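Local coordinates for putative glucarate dehydratase (Pseudomonas fluorescens, PDB 4IT1), which probably catalyses the magnesium-dependent dehydration of D-glucarate to 5-dehydro-4-deoxy-D-glucarate, at residues Thr29-Ala34 against Asp409-Leu414; Ala51-Ile56 against Leu67-Gly72; Asp73-Ala78 against Ile423-Asp428; Leu347-Met352 against Glu379-Gly384. One frame throughout, in Å; residues are numbered along the deposited sequence.

Interaction 1 (Thr29-Ala34 against Asp409-Leu414); sequences TVTPIA and DQLGKL
Leu411 is the first residue of 409-414 to reach the strand, meeting Thr31 tip to tip with CD1 3.8 Å from Thr31 CG2. Its CG lies anti to the backbone N (chi1 -178°), which carries CD1 across to Thr31 although the bond to CB does not aim there. One turn later Leu414 brings the helix backbone itself into contact. Its carbonyl O accepts Ala34 N at 3.1 Å, with the donor 38° above the carbonyl plane, and the same oxygen has a CA-H...O contact with Ile33 CA at 3.4 Å. Beside this bond the side chains close up: Ile33 CB packs on Leu414 CB at 4.0 Å, and Leu414 CD2 lies 3.4 Å from Ala34 O. The axes of 409-414 and 29-34 come within 7.7 Å and cross at 69°. Strand 25-36 is an outer strand of the three-stranded sheet in the enolase-type N-terminal domain. Thr31 and Ile33 bond through their backbones to Ile55 and Arg53 of strand 50-60, whereas Ala34 N is taken up by helix 408-421, from late in the chain. Leu411 also touches Ile55, and helix 74-87 meets Val30 and Pro32.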
loop_
_atom_site.group_PDB
_atom_site.type_symbol
_atom_site.label_atom_id
_atom_site.label_comp_id
_atom_site.label_asym_id
_atom_site.label_seq_id
_atom_site.Cartn_x
_atom_site.Cartn_y
_atom_site.Cartn_z
ATOM N N THR A 29 -24.995 -4.248 -12.719
ATOM C CA THR A 29 -25.235 -4.402 -14.152
ATOM C C THR A 29 -23.931 -4.483 -14.955
ATOM O O THR A 29 -23.261 -3.471 -15.198
ATOM C CB THR A 29 -26.143 -3.278 -14.706
ATOM O OG1 THR A 29 -27.381 -3.268 -13.987
ATOM C CG2 THR A 29 -26.433 -3.480 -16.191
ATOM N N VAL A 30 -23.591 -5.702 -15.365
ATOM C CA VAL A 30 -22.436 -5.948 -16.219
ATOM C C VAL A 30 -22.897 -5.984 -17.675
ATOM O O VAL A 30 -23.819 -6.719 -18.026
ATOM C CB VAL A 30 -21.729 -7.264 -15.840
ATOM C CG1 VAL A 30 -20.381 -7.358 -16.539
ATOM C CG2 VAL A 30 -21.561 -7.364 -14.328
ATOM N N THR A 31 -22.247 -5.192 -18.518
ATOM C CA THR A 31 -22.725 -4.963 -19.870
ATOM C C THR A 31 -21.582 -5.019 -20.885
ATOM O O THR A 31 -20.743 -4.121 -20.928
ATOM C CB THR A 31 -23.479 -3.611 -19.966
ATOM O OG1 THR A 31 -24.572 -3.606 -19.034
ATOM C CG2 THR A 31 -24.011 -3.367 -21.372
ATOM N N PRO A 32 -21.539 -6.090 -21.698
ATOM C CA PRO A 32 -20.525 -6.226 -22.751
ATOM C C PRO A 32 -20.744 -5.286 -23.935
ATOM O O PRO A 32 -21.885 -5.020 -24.303
ATOM C CB PRO A 32 -20.666 -7.685 -23.195
ATOM C CG PRO A 32 -22.010 -8.122 -22.720
ATOM C CD PRO A 32 -22.292 -7.338 -21.480
ATOM N N ILE A 33 -19.651 -4.805 -24.529
ATOM C CA ILE A 33 -19.707 -3.855 -25.656
ATOM C C ILE A 33 -18.578 -4.056 -26.670
ATOM O O ILE A 33 -17.560 -4.689 -26.375
ATOM C CB ILE A 33 -19.652 -2.371 -25.194
ATOM C CG1 ILE A 33 -18.378 -2.090 -24.388
ATOM C CG2 ILE A 33 -20.896 -1.980 -24.400
ATOM C CD1 ILE A 33 -17.738 -0.761 -24.713
ATOM N N ALA A 34 -18.745 -3.489 -27.860
ATOM C CA ALA A 34 -17.679 -3.518 -28.853
ATOM C C ALA A 34 -17.581 -2.197 -29.587
ATOM O O ALA A 34 -18.593 -1.554 -29.860
ATOM C CB ALA A 34 -17.883 -4.659 -29.839
ATOM N N ASP A 409 -28.236 5.230 -23.770
ATOM C CA ASP A 409 -28.519 5.081 -25.199
ATOM C C ASP A 409 -27.284 4.610 -25.956
ATOM O O ASP A 409 -27.355 3.653 -26.726
ATOM C CB ASP A 409 -29.040 6.394 -25.800
ATOM C CG ASP A 409 -30.460 6.725 -25.358
ATOM O OD1 ASP A 409 -31.001 6.055 -24.447
ATOM O OD2 ASP A 409 -31.039 7.672 -25.933
ATOM N N GLN A 410 -26.157 5.289 -25.733
ATOM C CA GLN A 410 -24.874 4.880 -26.300
ATOM C C GLN A 410 -24.474 3.495 -25.796
ATOM O O GLN A 410 -23.896 2.706 -26.547
ATOM C CB GLN A 410 -23.785 5.897 -25.965
ATOM C CG GLN A 410 -23.754 7.118 -26.873
ATOM C CD GLN A 410 -23.185 6.835 -28.252
ATOM O OE1 GLN A 410 -23.839 7.092 -29.262
ATOM N NE2 GLN A 410 -21.963 6.310 -28.303
ATOM N N LEU A 411 -24.797 3.210 -24.530
ATOM C CA LEU A 411 -24.559 1.902 -23.919
ATOM C C LEU A 411 -25.266 0.782 -24.682
ATOM O O LEU A 411 -24.612 -0.131 -25.196
ATOM C CB LEU A 411 -24.991 1.897 -22.446
ATOM C CG LEU A 411 -24.764 0.596 -21.662
ATOM C CD1 LEU A 411 -23.280 0.368 -21.396
ATOM C CD2 LEU A 411 -25.555 0.580 -20.360
ATOM N N GLY A 412 -26.597 0.859 -24.750
ATOM C CA GLY A 412 -27.408 -0.081 -25.524
ATOM C C GLY A 412 -26.904 -0.282 -26.947
ATOM O O GLY A 412 -26.905 -1.405 -27.459
ATOM N N LYS A 413 -26.455 0.804 -27.572
ATOM C CA LYS A 413 -25.986 0.775 -28.959
ATOM C C LYS A 413 -24.720 -0.066 -29.134
ATOM O O LYS A 413 -24.644 -0.901 -30.041
ATOM C CB LYS A 413 -25.737 2.194 -29.483
ATOM C CG LYS A 413 -25.466 2.265 -30.981
ATOM C CD LYS A 413 -25.188 3.682 -31.456
ATOM C CE LYS A 413 -23.791 4.142 -31.064
ATOM N NZ LYS A 413 -23.483 5.501 -31.588
ATOM N N LEU A 414 -23.733 0.163 -28.271
ATOM C CA LEU A 414 -22.463 -0.557 -28.354
ATOM C C LEU A 414 -22.554 -1.997 -27.815
ATOM O O LEU A 414 -21.752 -2.851 -28.187
ATOM C CB LEU A 414 -21.321 0.251 -27.712
ATOM C CG LEU A 414 -20.918 1.560 -28.420
ATOM C CD1 LEU A 414 -19.860 2.315 -27.625
ATOM C CD2 LEU A 414 -20.453 1.351 -29.861
#

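Interaction 2 (Ala51-Ile56 against Leu67-Gly72)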
loop_
_atom_site.group_PDB
_atom_site.type_symbol
_atom_site.label_atom_id
_atom_site.label_comp_id
_atom_site.label_asym_id
_atom_site.label_seq_id
_atom_site.Cartn_x
_atom_site.Cartn_y
_atom_site.Cartn_z
ATOM N N ALA A 51 -13.141 -4.439 -30.996
ATOM C CA ALA A 51 -12.477 -4.746 -29.739
ATOM C C ALA A 51 -13.515 -4.731 -28.623
ATOM O O ALA A 51 -14.451 -3.931 -28.651
ATOM C CB ALA A 51 -11.358 -3.748 -29.468
ATOM N N LEU A 52 -13.348 -5.621 -27.651
ATOM C CA LEU A 52 -14.355 -5.854 -26.618
ATOM C C LEU A 52 -14.020 -5.170 -25.293
ATOM O O LEU A 52 -12.881 -4.749 -25.068
ATOM C CB LEU A 52 -14.537 -7.359 -26.392
ATOM C CG LEU A 52 -14.553 -8.267 -27.632
ATOM C CD1 LEU A 52 -14.610 -9.740 -27.234
ATOM C CD2 LEU A 52 -15.697 -7.903 -28.570
ATOM N N ARG A 53 -15.024 -5.077 -24.421
ATOM C CA ARG A 53 -14.920 -4.370 -23.150
ATOM C C ARG A 53 -16.193 -4.634 -22.373
ATOM O O ARG A 53 -17.220 -4.940 -22.968
ATOM C CB ARG A 53 -14.770 -2.858 -23.387
ATOM C CG ARG A 53 -14.036 -2.103 -22.287
ATOM C CD ARG A 53 -12.522 -2.191 -22.452
ATOM N NE ARG A 53 -11.827 -1.710 -21.258
ATOM C CZ ARG A 53 -10.546 -1.935 -20.984
ATOM N NH1 ARG A 53 -9.792 -2.644 -21.814
ATOM N NH2 ARG A 53 -10.018 -1.452 -19.867
ATOM N N SER A 54 -16.129 -4.528 -21.052
ATOM C CA SER A 54 -17.321 -4.665 -20.224
ATOM C C SER A 54 -17.503 -3.451 -19.312
ATOM O O SER A 54 -16.529 -2.913 -18.774
ATOM C CB SER A 54 -17.263 -5.943 -19.398
ATOM O OG SER A 54 -16.196 -5.885 -18.474
ATOM N N ILE A 55 -18.758 -3.034 -19.154
ATOM C CA ILE A 55 -19.118 -1.856 -18.370
ATOM C C ILE A 55 -19.906 -2.295 -17.139
ATOM O O ILE A 55 -20.881 -3.040 -17.245
ATOM C CB ILE A 55 -19.954 -0.865 -19.207
ATOM C CG1 ILE A 55 -19.340 -0.664 -20.604
ATOM C CG2 ILE A 55 -20.143 0.462 -18.471
ATOM C CD1 ILE A 55 -18.058 0.143 -20.643
ATOM N N ILE A 56 -19.464 -1.837 -15.972
ATOM C CA ILE A 56 -20.084 -2.199 -14.700
ATOM C C ILE A 56 -20.872 -1.020 -14.114
ATOM O O ILE A 56 -20.362 0.095 -14.024
ATOM C CB ILE A 56 -19.026 -2.682 -13.674
ATOM C CG1 ILE A 56 -18.278 -3.923 -14.181
ATOM C CG2 ILE A 56 -19.671 -2.999 -12.334
ATOM C CD1 ILE A 56 -17.128 -3.631 -15.124
ATOM N N LEU A 67 -19.416 3.404 -11.080
ATOM C CA LEU A 67 -19.121 2.873 -12.414
ATOM C C LEU A 67 -17.804 2.086 -12.508
ATOM O O LEU A 67 -16.863 2.334 -11.750
ATOM C CB LEU A 67 -19.102 4.004 -13.451
ATOM C CG LEU A 67 -20.323 4.911 -13.622
ATOM C CD1 LEU A 67 -20.048 5.896 -14.744
ATOM C CD2 LEU A 67 -21.590 4.113 -13.909
ATOM N N GLY A 68 -17.754 1.151 -13.463
ATOM C CA GLY A 68 -16.562 0.345 -13.753
ATOM C C GLY A 68 -16.380 0.016 -15.232
ATOM O O GLY A 68 -17.337 0.025 -16.008
ATOM N N GLU A 69 -15.138 -0.259 -15.620
ATOM C CA GLU A 69 -14.801 -0.690 -16.975
ATOM C C GLU A 69 -13.721 -1.771 -16.875
ATOM O O GLU A 69 -12.767 -1.630 -16.105
ATOM C CB GLU A 69 -14.300 0.489 -17.804
ATOM C CG GLU A 69 -14.196 0.224 -19.292
ATOM C CD GLU A 69 -13.501 1.340 -20.055
ATOM O OE1 GLU A 69 -13.629 2.524 -19.671
ATOM O OE2 GLU A 69 -12.826 1.030 -21.059
ATOM N N SER A 70 -13.876 -2.853 -17.641
ATOM C CA SER A 70 -12.918 -3.963 -17.590
ATOM C C SER A 70 -12.764 -4.717 -18.912
ATOM O O SER A 70 -13.078 -4.189 -19.978
ATOM C CB SER A 70 -13.274 -4.933 -16.463
ATOM O OG SER A 70 -12.163 -5.753 -16.162
ATOM N N TYR A 71 -12.253 -5.945 -18.829
ATOM C CA TYR A 71 -11.982 -6.764 -20.012
ATOM C C TYR A 71 -13.258 -7.409 -20.554
ATOM O O TYR A 71 -14.129 -7.830 -19.781
ATOM C CB TYR A 71 -10.902 -7.813 -19.705
ATOM C CG TYR A 71 -9.577 -7.196 -19.303
ATOM C CD1 TYR A 71 -8.806 -6.479 -20.222
ATOM C CD2 TYR A 71 -9.100 -7.326 -18.004
ATOM C CE1 TYR A 71 -7.591 -5.910 -19.852
ATOM C CE2 TYR A 71 -7.895 -6.757 -17.622
ATOM C CZ TYR A 71 -7.142 -6.058 -18.549
ATOM O OH TYR A 71 -5.946 -5.502 -18.157
ATOM N N GLY A 72 -13.362 -7.470 -21.880
ATOM C CA GLY A 72 -14.601 -7.893 -22.542
ATOM C C GLY A 72 -14.585 -9.242 -23.239
ATOM O O GLY A 72 -15.541 -9.593 -23.942
#
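Ser54 and Ser70 pair through their backbones in the antiparallel beta hairpin of strands 50-60 and 65-70, part of the N-terminal capping domain of the enolase superfamily. Ser70 N reaches Ser54 O at 2.9 Å in the carbonyl plane, and Ser54 N returns a longer bond to Ser70 O. Ile56 and Gly68 form the next hydrogen-bonded pair, with Ile56 N to Gly68 O at 2.8 Å and nearly straight. Between them Ile55 and Glu69 make a non-hydrogen-bonded pair, supported by CA-H...O contacts on both flanks.

The charged contact lies on the same side of the sheet as Ile55. Arg53 bends at chi2 (83°) to bring NE within 2.9 Å of Glu69 OE2, and the guanidinium and carboxylate planes stand 81° apart. Ser70 O sits over one guanidinium face, too poorly angled to NE for a hydrogen bond. Glu69 is also gripped by the backbone N of Leu347 and Ser350, while Arg53 NH2 bonds to Ser350 OG. With a leucine in place of Arg53, the buried Glu69 carboxylate would probably lose its cationic mate and Ser350 OG one partner. Among the uncharged polar groups, Ser54 OG hydrogen-bonds to Gln80 OE1 of helix 74-87.

The side chain of Tyr71 comes to about 7 Å from that of His342, a predicted proton acceptor.

Close packing completes the hairpin. Ile56 CD1 lies 3.7 Å from Gly68 C. Gly72 passes so near that its CA is 3.4 Å from Arg53 N, where a CB would clash, and its O lies 3.4 Å from Leu52 CD1.

Interaction 3 (Asp73-Ala78 against Ile423-Asp428); sequences DAPALA and IRQRDD
Gln425 lies against the first residues of helix 74-87, an N-capped helix start to which the segment 423-428, from late in the chain, is fastened. From CB its side chain sets out with CG anti to the carbonyl carbon (chi1 -90°), and beyond CG the chain is extended. CG nestles among Asp73 CB, Ala74 N and Pro75 CD, the last at 3.7 Å. CD is equally close to Pro75 CD, and the two side chains cross at about a right angle. At the tip OE1 lies 3.8 Å from Pro75 CG, while NE2 is a little farther from the ring. The amide therefore meets the proline by van der Waals packing, on a surface where Gln425 also touches a crystal neighbour.

Two acceptors serve backbone N-H groups of the first helical turn. Asp73, at the N-cap, receives Ala76 N on OD1 at 2.9 Å, from 38° above the carboxylate plane. Arg424 O, from the other segment, takes Ala74 N. Arg424 itself is turned back onto its own chain, NH1 bonding to Ile423 O, and makes a cation-pi contact with Tyr418 of helix 408-421. The Ala74 N to Arg424 O bond is short, 2.6 Å, and approaches nearly along the C=O axis, with Ala74 CB 3.4 Å from the same oxygen.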
loop_
_atom_site.group_PDB
_atom_site.type_symbol
_atom_site.label_atom_id
_atom_site.label_comp_id
_atom_site.label_asym_id
_atom_site.label_seq_id
_atom_site.Cartn_x
_atom_site.Cartn_y
_atom_site.Cartn_z
ATOM N N ASP A 73 -13.503 -9.995 -23.055
ATOM C CA ASP A 73 -13.399 -11.352 -23.596
ATOM C C ASP A 73 -14.347 -12.276 -22.840
ATOM O O ASP A 73 -14.652 -12.044 -21.666
ATOM C CB ASP A 73 -11.966 -11.872 -23.479
ATOM C CG ASP A 73 -11.477 -11.874 -22.055
ATOM O OD1 ASP A 73 -11.762 -12.845 -21.322
ATOM O OD2 ASP A 73 -10.831 -10.882 -21.664
ATOM N N ALA A 74 -14.789 -13.331 -23.518
ATOM C CA ALA A 74 -15.769 -14.256 -22.953
ATOM C C ALA A 74 -15.448 -14.761 -21.533
ATOM O O ALA A 74 -16.307 -14.670 -20.661
ATOM C CB ALA A 74 -16.045 -15.408 -23.917
ATOM N N PRO A 75 -14.218 -15.275 -21.286
ATOM C CA PRO A 75 -13.903 -15.811 -19.946
ATOM C C PRO A 75 -13.913 -14.772 -18.815
ATOM O O PRO A 75 -14.217 -15.118 -17.666
ATOM C CB PRO A 75 -12.489 -16.378 -20.115
ATOM C CG PRO A 75 -12.361 -16.649 -21.572
ATOM C CD PRO A 75 -13.107 -15.525 -22.228
ATOM N N ALA A 76 -13.568 -13.523 -19.135
ATOM C CA ALA A 76 -13.617 -12.434 -18.156
ATOM C C ALA A 76 -15.068 -12.120 -17.777
ATOM O O ALA A 76 -15.421 -12.113 -16.590
ATOM C CB ALA A 76 -12.914 -11.194 -18.692
ATOM N N LEU A 77 -15.901 -11.888 -18.794
ATOM C CA LEU A 77 -17.345 -11.697 -18.617
ATOM C C LEU A 77 -17.948 -12.747 -17.696
ATOM O O LEU A 77 -18.630 -12.417 -16.726
ATOM C CB LEU A 77 -18.062 -11.743 -19.971
ATOM C CG LEU A 77 -17.842 -10.579 -20.933
ATOM C CD1 LEU A 77 -18.190 -10.989 -22.353
ATOM C CD2 LEU A 77 -18.656 -9.369 -20.502
ATOM N N ALA A 78 -17.678 -14.011 -18.013
ATOM C CA ALA A 78 -18.188 -15.153 -17.260
ATOM C C ALA A 78 -17.871 -15.030 -15.777
ATOM O O ALA A 78 -18.706 -15.344 -14.929
ATOM C CB ALA A 78 -17.614 -16.446 -17.822
ATOM N N ILE A 423 -17.143 -11.441 -32.449
ATOM C CA ILE A 423 -15.899 -11.625 -31.699
ATOM C C ILE A 423 -16.238 -11.815 -30.222
ATOM O O ILE A 423 -16.968 -11.015 -29.639
ATOM C CB ILE A 423 -14.917 -10.439 -31.896
ATOM C CG1 ILE A 423 -14.670 -10.185 -33.390
ATOM C CG2 ILE A 423 -13.592 -10.704 -31.180
ATOM C CD1 ILE A 423 -14.080 -8.828 -33.714
ATOM N N ARG A 424 -15.721 -12.886 -29.625
ATOM C CA ARG A 424 -15.960 -13.177 -28.204
ATOM C C ARG A 424 -14.661 -13.252 -27.388
ATOM O O ARG A 424 -14.689 -13.222 -26.148
ATOM C CB ARG A 424 -16.793 -14.454 -28.035
ATOM C CG ARG A 424 -18.230 -14.350 -28.539
ATOM C CD ARG A 424 -19.012 -13.256 -27.819
ATOM N NE ARG A 424 -20.335 -13.029 -28.406
ATOM C CZ ARG A 424 -20.583 -12.249 -29.459
ATOM N NH1 ARG A 424 -19.601 -11.601 -30.079
ATOM N NH2 ARG A 424 -21.825 -12.122 -29.899
ATOM N N GLN A 425 -13.540 -13.356 -28.102
ATOM C CA GLN A 425 -12.198 -13.309 -27.528
ATOM C C GLN A 425 -11.252 -12.707 -28.549
ATOM O O GLN A 425 -11.274 -13.093 -29.711
ATOM C CB GLN A 425 -11.712 -14.702 -27.164
ATOM C CG GLN A 425 -12.060 -15.127 -25.749
ATOM C CD GLN A 425 -11.130 -16.210 -25.229
ATOM O OE1 GLN A 425 -11.497 -17.389 -25.173
ATOM N NE2 GLN A 425 -9.910 -15.815 -24.855
ATOM N N ARG A 426 -10.424 -11.762 -28.121
ATOM C CA ARG A 426 -9.467 -11.115 -29.023
ATOM C C ARG A 426 -8.433 -12.114 -29.550
ATOM O O ARG A 426 -7.970 -12.974 -28.804
ATOM C CB ARG A 426 -8.767 -9.971 -28.292
ATOM C CG ARG A 426 -7.593 -9.357 -29.031
ATOM C CD ARG A 426 -6.921 -8.352 -28.116
ATOM N NE ARG A 426 -5.769 -7.707 -28.731
ATOM C CZ ARG A 426 -4.988 -6.837 -28.102
ATOM N NH1 ARG A 426 -5.233 -6.522 -26.835
ATOM N NH2 ARG A 426 -3.962 -6.290 -28.735
ATOM N N ASP A 427 -8.080 -11.979 -30.832
ATOM C CA ASP A 427 -7.072 -12.816 -31.466
ATOM C C ASP A 427 -6.339 -12.114 -32.591
ATOM O O ASP A 427 -6.660 -12.297 -33.771
ATOM C CB ASP A 427 -7.680 -14.111 -31.999
ATOM C CG ASP A 427 -6.641 -15.233 -32.149
ATOM O OD1 ASP A 427 -5.452 -14.946 -32.443
ATOM O OD2 ASP A 427 -7.025 -16.409 -31.973
ATOM N N ASP A 428 -5.322 -11.342 -32.231
ATOM C CA ASP A 428 -4.516 -10.654 -33.229
ATOM C C ASP A 428 -3.798 -11.649 -34.148
ATOM O O ASP A 428 -3.453 -11.321 -35.293
ATOM C CB ASP A 428 -3.498 -9.723 -32.562
ATOM C CG ASP A 428 -4.143 -8.673 -31.662
ATOM O OD1 ASP A 428 -5.304 -8.853 -31.221
ATOM O OD2 ASP A 428 -3.457 -7.664 -31.372
#

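Interaction 4 (Leu347-Met352 against Glu379-Gly384)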
loop_
_atom_site.group_PDB
_atom_site.type_symbol
_atom_site.label_atom_id
_atom_site.label_comp_id
_atom_site.label_asym_id
_atom_site.label_seq_id
_atom_site.Cartn_x
_atom_site.Cartn_y
_atom_site.Cartn_z
ATOM N N LEU A 347 -12.137 2.844 -22.614
ATOM C CA LEU A 347 -12.951 4.039 -22.737
ATOM C C LEU A 347 -12.702 5.004 -21.578
ATOM O O LEU A 347 -11.816 4.781 -20.741
ATOM C CB LEU A 347 -14.435 3.676 -22.848
ATOM C CG LEU A 347 -14.848 2.834 -24.064
ATOM C CD1 LEU A 347 -16.328 2.496 -23.979
ATOM C CD2 LEU A 347 -14.531 3.511 -25.393
ATOM N N GLY A 348 -13.498 6.069 -21.547
ATOM C CA GLY A 348 -13.342 7.160 -20.596
ATOM C C GLY A 348 -13.343 6.772 -19.133
ATOM O O GLY A 348 -12.627 7.388 -18.337
ATOM N N ILE A 349 -14.150 5.770 -18.777
ATOM C CA ILE A 349 -14.216 5.281 -17.400
ATOM C C ILE A 349 -12.824 4.836 -16.931
ATOM O O ILE A 349 -12.307 5.328 -15.919
ATOM C CB ILE A 349 -15.228 4.122 -17.227
ATOM C CG1 ILE A 349 -16.642 4.570 -17.621
ATOM C CG2 ILE A 349 -15.192 3.591 -15.797
ATOM C CD1 ILE A 349 -17.710 3.503 -17.479
ATOM N N SER A 350 -12.218 3.920 -17.681
ATOM C CA SER A 350 -10.863 3.468 -17.387
ATOM C C SER A 350 -9.903 4.652 -17.299
ATOM O O SER A 350 -9.110 4.750 -16.356
ATOM C CB SER A 350 -10.382 2.464 -18.441
ATOM O OG SER A 350 -10.976 1.194 -18.234
ATOM N N LEU A 351 -9.998 5.551 -18.277
ATOM C CA LEU A 351 -9.113 6.703 -18.359
ATOM C C LEU A 351 -9.134 7.505 -17.055
ATOM O O LEU A 351 -8.088 7.958 -16.594
ATOM C CB LEU A 351 -9.479 7.583 -19.559
ATOM C CG LEU A 351 -8.571 8.761 -19.946
ATOM C CD1 LEU A 351 -7.144 8.326 -20.266
ATOM C CD2 LEU A 351 -9.159 9.539 -21.117
ATOM N N MET A 352 -10.311 7.634 -16.447
ATOM C CA MET A 352 -10.467 8.427 -15.228
ATOM C C MET A 352 -10.010 7.711 -13.963
ATOM O O MET A 352 -9.386 8.334 -13.095
ATOM C CB MET A 352 -11.902 8.963 -15.071
ATOM C CG MET A 352 -12.234 10.111 -16.014
ATOM S SD MET A 352 -11.085 11.500 -15.889
ATOM C CE MET A 352 -11.070 12.064 -17.582
ATOM N N GLU A 379 -18.212 6.769 -30.348
ATOM C CA GLU A 379 -18.339 5.488 -29.649
ATOM C C GLU A 379 -17.849 5.494 -28.204
ATOM O O GLU A 379 -16.894 4.797 -27.853
ATOM C CB GLU A 379 -17.696 4.359 -30.466
ATOM C CG GLU A 379 -18.490 4.003 -31.720
ATOM C CD GLU A 379 -17.961 2.789 -32.461
ATOM O OE1 GLU A 379 -16.792 2.408 -32.243
ATOM O OE2 GLU A 379 -18.719 2.221 -33.276
ATOM N N GLU A 380 -18.529 6.286 -27.378
ATOM C CA GLU A 380 -18.325 6.305 -25.930
ATOM C C GLU A 380 -19.610 5.889 -25.224
ATOM O O GLU A 380 -20.676 5.888 -25.834
ATOM C CB GLU A 380 -17.913 7.706 -25.465
ATOM C CG GLU A 380 -16.428 7.876 -25.184
ATOM C CD GLU A 380 -15.981 7.247 -23.865
ATOM O OE1 GLU A 380 -14.756 7.198 -23.629
ATOM O OE2 GLU A 380 -16.834 6.805 -23.060
ATOM N N VAL A 381 -19.513 5.537 -23.946
ATOM C CA VAL A 381 -20.702 5.202 -23.154
ATOM C C VAL A 381 -21.014 6.262 -22.093
ATOM O O VAL A 381 -21.789 6.019 -21.155
ATOM C CB VAL A 381 -20.594 3.812 -22.484
ATOM C CG1 VAL A 381 -20.538 2.717 -23.539
ATOM C CG2 VAL A 381 -19.392 3.745 -21.550
ATOM N N ILE A 382 -20.405 7.435 -22.245
ATOM C CA ILE A 382 -20.602 8.533 -21.296
ATOM C C ILE A 382 -21.216 9.769 -21.956
ATOM O O ILE A 382 -20.973 10.041 -23.140
ATOM C CB ILE A 382 -19.297 8.911 -20.549
ATOM C CG1 ILE A 382 -18.167 9.211 -21.540
ATOM C CG2 ILE A 382 -18.901 7.812 -19.568
ATOM C CD1 ILE A 382 -16.941 9.833 -20.917
ATOM N N LYS A 383 -22.015 10.503 -21.181
ATOM C CA LYS A 383 -22.576 11.778 -21.624
ATOM C C LYS A 383 -21.454 12.754 -21.972
ATOM O O LYS A 383 -20.465 12.859 -21.241
ATOM C CB LYS A 383 -23.481 12.374 -20.543
ATOM C CG LYS A 383 -24.810 11.659 -20.379
ATOM C CD LYS A 383 -25.823 12.540 -19.663
ATOM C CE LYS A 383 -27.177 11.858 -19.564
ATOM N NZ LYS A 383 -27.121 10.620 -18.736
ATOM N N GLY A 384 -21.606 13.441 -23.100
ATOM C CA GLY A 384 -20.603 14.388 -23.574
ATOM C C GLY A 384 -19.704 13.787 -24.634
ATOM O O GLY A 384 -19.016 14.509 -25.364
#
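Glu380 reaches the start of helix 348-360 with its carboxylate, OE1 accepting Gly348 N at 2.7 Å through its syn lone pair. The side chain is bent at chi2 (-76°), and it slides past Leu347 in the opposite direction, so that Leu347 CB packs 3.6 Å from OE1. A side chain on Gly348 would run into OE1 and into Ile382 CD1. The rest of the first shell is packing: Leu347 CD1 meets Val381 CG2 at 4.1 Å, and Ile349 touches both Val381 and Ile382, while Leu347 CD2 rests 3.6 Å from the backbone oxygen Glu379 O.

A second shell fixes the carboxylate. Its OE1 also bonds to Tyr372 OH. On the other oxygen, Glu380 OE2 accepts Val381 N, the N-H of the next residue, at 3.1 Å on the anti side, with the donor tilted 27° out of the carboxylate plane. Were Glu380 replaced by an alanine, Gly348 N, Val381 N and Tyr372 OH would probably each be left without this partner, and a gap would open beside Leu347 CB. Farther out, Gln410 NE2 holds Glu380 O, and Ile55 touches Ile349 and Val381.

Two carboxylates, Glu69 and Glu380, thus bind N-H groups at the same helix start, where a negative charge is likely to be favoured by the helix dipole. Leu347 holds the N-cap position. The contact ties the first turn of the helix to the loop leading toward strand 393-395, and the helix itself follows strand 338-341 in the (beta/alpha)7-beta barrel of the enolase superfamily.

Interactions 1, 2 and 4 are buried and touch one another, whereas interaction 3 is a surface contact that meets 1 and 2 but stays about 12 Å from 4 between nearest atoms. Strand 50-60 is the common element: it bonds to strand 25-36 of interaction 1 and forms the hairpin of interaction 2. The carboxylate of Glu69 links that hairpin to the barrel helix of interaction 4, joining N-terminal and barrel domains. Chemistry follows place. Regular backbone pairing and a buried ion pair mark interaction 2. Interactions 1 and 4 combine apolar packing with one hydrogen bond, to a backbone carbonyl in 1 and a buried carboxylate in 4. Interaction 3 has a backbone hydrogen bond at a helix start and an exposed glutamine packed on a proline.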